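Local coordinates for protein 2-dehydropantoate 2-reductase (Geobacter metallireducens, PDB 3HN2) that probably catalyses the NADPH-dependent reduction of ketopantoate to pantoic acid, a step in the biosynthesis of pantothenate, at residues A[125-130]-A[246-251]. Residues are numbered along the deposited sequence; the frame is centred on the assembly and turned at random.
Sequences VAFLCS and LEFTDA
With CG anti to the backbone N in both residues (chi1 -157° in Phe127 and 170° in Phe248), the two phenyl rings reach out from opposite directions and meet between the Rossmann-type nucleotide-binding domain and the helical C-terminal domain of this ketopantoate reductase. Phe127 projects from strand 121-129 of the large mixed sheet, Phe248 from helix 241-249. The pair is an offset edge-to-face stack: the edge of Phe248 is directed at the face of Phe127, the ring planes lie at 68° and the centroids are 5.5 Å apart. Contact is made through CE2 and CZ of each ring, and 74 Å² is buried between the two segments. Trp189 of helix 179-200 contacts both sides, packing edge-to-face with Phe127 and hydrogen-bonding through NE1 to Thr249 OG1, while Phe248 also packs on Glu247 of the second subunit. An alanine in place of Phe127 would probably open a gap between strand and helix and deprive the edge of Phe248 of its aromatic partner. Phe127 CE2 lies in the plane of the Phe248 ring, 3.8 Å from Phe248 CZ, and the nearest approach is Phe127 CZ to Phe248 CE2 at 3.7 Å.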
ATOM      1  N   VAL A 125     -16.086  -9.400  -2.128  1.00 49.43           N
ATOM      2  CA  VAL A 125     -15.132  -8.788  -1.196  1.00 39.92           C
ATOM      3  C   VAL A 125     -14.507  -7.598  -1.906  1.00 42.49           C
ATOM      4  O   VAL A 125     -13.793  -7.752  -2.899  1.00 51.87           O
ATOM      5  CB  VAL A 125     -14.094  -9.794  -0.583  1.00 27.82           C
ATOM      6  CG1 VAL A 125     -13.711 -10.858  -1.560  1.00 45.89           C
ATOM      7  CG2 VAL A 125     -12.848  -9.076  -0.046  1.00 44.70           C
ATOM      8  N   ALA A 126     -14.844  -6.407  -1.420  1.00 47.37           N
ATOM      9  CA  ALA A 126     -14.363  -5.154  -1.985  1.00 46.62           C
ATOM     10  C   ALA A 126     -13.301  -4.550  -1.082  1.00 45.82           C
ATOM     11  O   ALA A 126     -13.372  -4.683   0.138  1.00 48.73           O
ATOM     12  CB  ALA A 126     -15.516  -4.187  -2.151  1.00 46.42           C
ATOM     13  N   PHE A 127     -12.312  -3.897  -1.679  1.00 50.73           N
ATOM     14  CA  PHE A 127     -11.310  -3.179  -0.896  1.00 56.95           C
ATOM     15  C   PHE A 127     -11.209  -1.737  -1.369  1.00 57.36           C
ATOM     16  O   PHE A 127     -10.716  -1.466  -2.462  1.00 55.98           O
ATOM     17  CB  PHE A 127      -9.948  -3.873  -0.949  1.00 61.38           C
ATOM     18  CG  PHE A 127      -9.056  -3.530   0.212  1.00 79.83           C
ATOM     19  CD1 PHE A 127      -9.104  -4.282   1.386  1.00 90.98           C
ATOM     20  CD2 PHE A 127      -8.178  -2.451   0.142  1.00 80.03           C
ATOM     21  CE1 PHE A 127      -8.287  -3.968   2.471  1.00 88.83           C
ATOM     22  CE2 PHE A 127      -7.361  -2.130   1.220  1.00 81.76           C
ATOM     23  CZ  PHE A 127      -7.413  -2.890   2.387  1.00 79.65           C
ATOM     24  N   LEU A 128     -11.669  -0.822  -0.521  1.00 57.43           N
ATOM     25  CA  LEU A 128     -11.864   0.570  -0.898  1.00 54.04           C
ATOM     26  C   LEU A 128     -11.475   1.497   0.245  1.00 50.63           C
ATOM     27  O   LEU A 128     -11.808   1.233   1.401  1.00 45.75           O
ATOM     28  CB  LEU A 128     -13.343   0.785  -1.219  1.00 51.53           C
ATOM     29  CG  LEU A 128     -13.833   1.591  -2.422  1.00 55.11           C
ATOM     30  CD1 LEU A 128     -15.345   1.596  -2.385  1.00 51.98           C
ATOM     31  CD2 LEU A 128     -13.313   3.014  -2.454  1.00 55.22           C
ATOM     32  N   CYS A 129     -10.777   2.582  -0.084  1.00 56.50           N
ATOM     33  CA  CYS A 129     -10.519   3.667   0.867  1.00 64.34           C
ATOM     34  C   CYS A 129     -11.467   4.819   0.552  1.00 67.39           C
ATOM     35  O   CYS A 129     -11.299   5.506  -0.458  1.00 65.91           O
ATOM     36  CB  CYS A 129      -9.070   4.154   0.781  1.00 62.74           C
ATOM     37  SG  CYS A 129      -7.809   2.879   0.918  1.00 66.72           S
ATOM     38  N   SER A 130     -12.466   5.021   1.410  1.00 74.46           N
ATOM     39  CA  SER A 130     -13.490   6.037   1.164  1.00 76.68           C
ATOM     40  C   SER A 130     -14.165   6.555   2.428  1.00 77.24           C
ATOM     41  O   SER A 130     -14.901   5.823   3.090  1.00 82.31           O
ATOM     42  CB  SER A 130     -14.560   5.507   0.198  1.00 76.84           C
ATOM     43  OG  SER A 130     -15.254   4.403   0.749  1.00 87.10           O
ATOM     44  N   LEU A 246       1.266  -7.195   6.531  1.00 40.19           N
ATOM     45  CA  LEU A 246       2.138  -6.358   7.331  1.00 52.47           C
ATOM     46  C   LEU A 246       2.804  -5.334   6.415  1.00 59.22           C
ATOM     47  O   LEU A 246       2.801  -4.136   6.708  1.00 62.48           O
ATOM     48  CB  LEU A 246       3.177  -7.239   8.037  1.00 51.32           C
ATOM     49  CG  LEU A 246       3.671  -6.982   9.464  1.00 45.78           C
ATOM     50  CD1 LEU A 246       2.594  -6.464  10.407  1.00 31.88           C
ATOM     51  CD2 LEU A 246       4.279  -8.266  10.019  1.00 52.52           C
ATOM     52  N   GLU A 247       3.327  -5.810   5.284  1.00 64.69           N
ATOM     53  CA  GLU A 247       3.995  -4.954   4.296  1.00 62.01           C
ATOM     54  C   GLU A 247       3.013  -4.145   3.447  1.00 56.24           C
ATOM     55  O   GLU A 247       3.328  -3.034   3.035  1.00 50.33           O
ATOM     56  CB  GLU A 247       4.902  -5.784   3.381  1.00 60.14           C
ATOM     57  CG  GLU A 247       6.168  -6.326   4.048  1.00 63.90           C
ATOM     58  CD  GLU A 247       6.991  -7.218   3.122  1.00 69.37           C
ATOM     59  OE1 GLU A 247       7.927  -7.886   3.611  1.00 69.58           O
ATOM     60  OE2 GLU A 247       6.704  -7.253   1.904  1.00 81.12           O
ATOM     61  N   PHE A 248       1.835  -4.717   3.186  1.00 56.21           N
ATOM     62  CA  PHE A 248       0.782  -4.067   2.392  1.00 51.40           C
ATOM     63  C   PHE A 248       0.247  -2.819   3.081  1.00 47.57           C
ATOM     64  O   PHE A 248       0.102  -1.776   2.447  1.00 52.61           O
ATOM     65  CB  PHE A 248      -0.354  -5.064   2.110  1.00 59.77           C
ATOM     66  CG  PHE A 248      -1.593  -4.454   1.510  1.00 60.22           C
ATOM     67  CD1 PHE A 248      -1.655  -4.163   0.151  1.00 64.08           C
ATOM     68  CD2 PHE A 248      -2.718  -4.215   2.298  1.00 64.36           C
ATOM     69  CE1 PHE A 248      -2.802  -3.614  -0.407  1.00 65.41           C
ATOM     70  CE2 PHE A 248      -3.869  -3.664   1.750  1.00 81.97           C
ATOM     71  CZ  PHE A 248      -3.914  -3.367   0.393  1.00 76.00           C
ATOM     72  N   THR A 249      -0.029  -2.935   4.380  1.00 46.24           N
ATOM     73  CA  THR A 249      -0.587  -1.840   5.180  1.00 43.81           C
ATOM     74  C   THR A 249       0.456  -0.735   5.401  1.00 47.81           C
ATOM     75  O   THR A 249       0.106   0.411   5.672  1.00 53.20           O
ATOM     76  CB  THR A 249      -1.146  -2.359   6.540  1.00 45.89           C
ATOM     77  OG1 THR A 249      -1.613  -3.700   6.385  1.00 13.11           O
ATOM     78  CG2 THR A 249      -2.317  -1.528   7.026  1.00 13.44           C
ATOM     79  N   ASP A 250       1.730  -1.088   5.242  1.00 51.07           N
ATOM     80  CA  ASP A 250       2.854  -0.169   5.411  1.00 46.22           C
ATOM     81  C   ASP A 250       2.995   0.823   4.244  1.00 52.91           C
ATOM     82  O   ASP A 250       3.764   1.786   4.327  1.00 53.30           O
ATOM     83  CB  ASP A 250       4.147  -0.976   5.569  1.00 50.40           C
ATOM     84  CG  ASP A 250       5.069  -0.414   6.639  1.00 70.82           C
ATOM     85  OD1 ASP A 250       5.829  -1.209   7.234  1.00 77.97           O
ATOM     86  OD2 ASP A 250       5.038   0.812   6.893  1.00 77.12           O
ATOM     87  N   ALA A 251       2.255   0.583   3.162  1.00 48.98           N
ATOM     88  CA  ALA A 251       2.249   1.460   1.988  1.00 43.39           C
ATOM     89  C   ALA A 251       1.043   2.402   1.987  1.00 41.17           C
ATOM     90  O   ALA A 251       0.756   3.061   0.982  1.00 37.65           O
ATOM     91  CB  ALA A 251       2.258   0.622   0.714  1.00 40.87           C
TER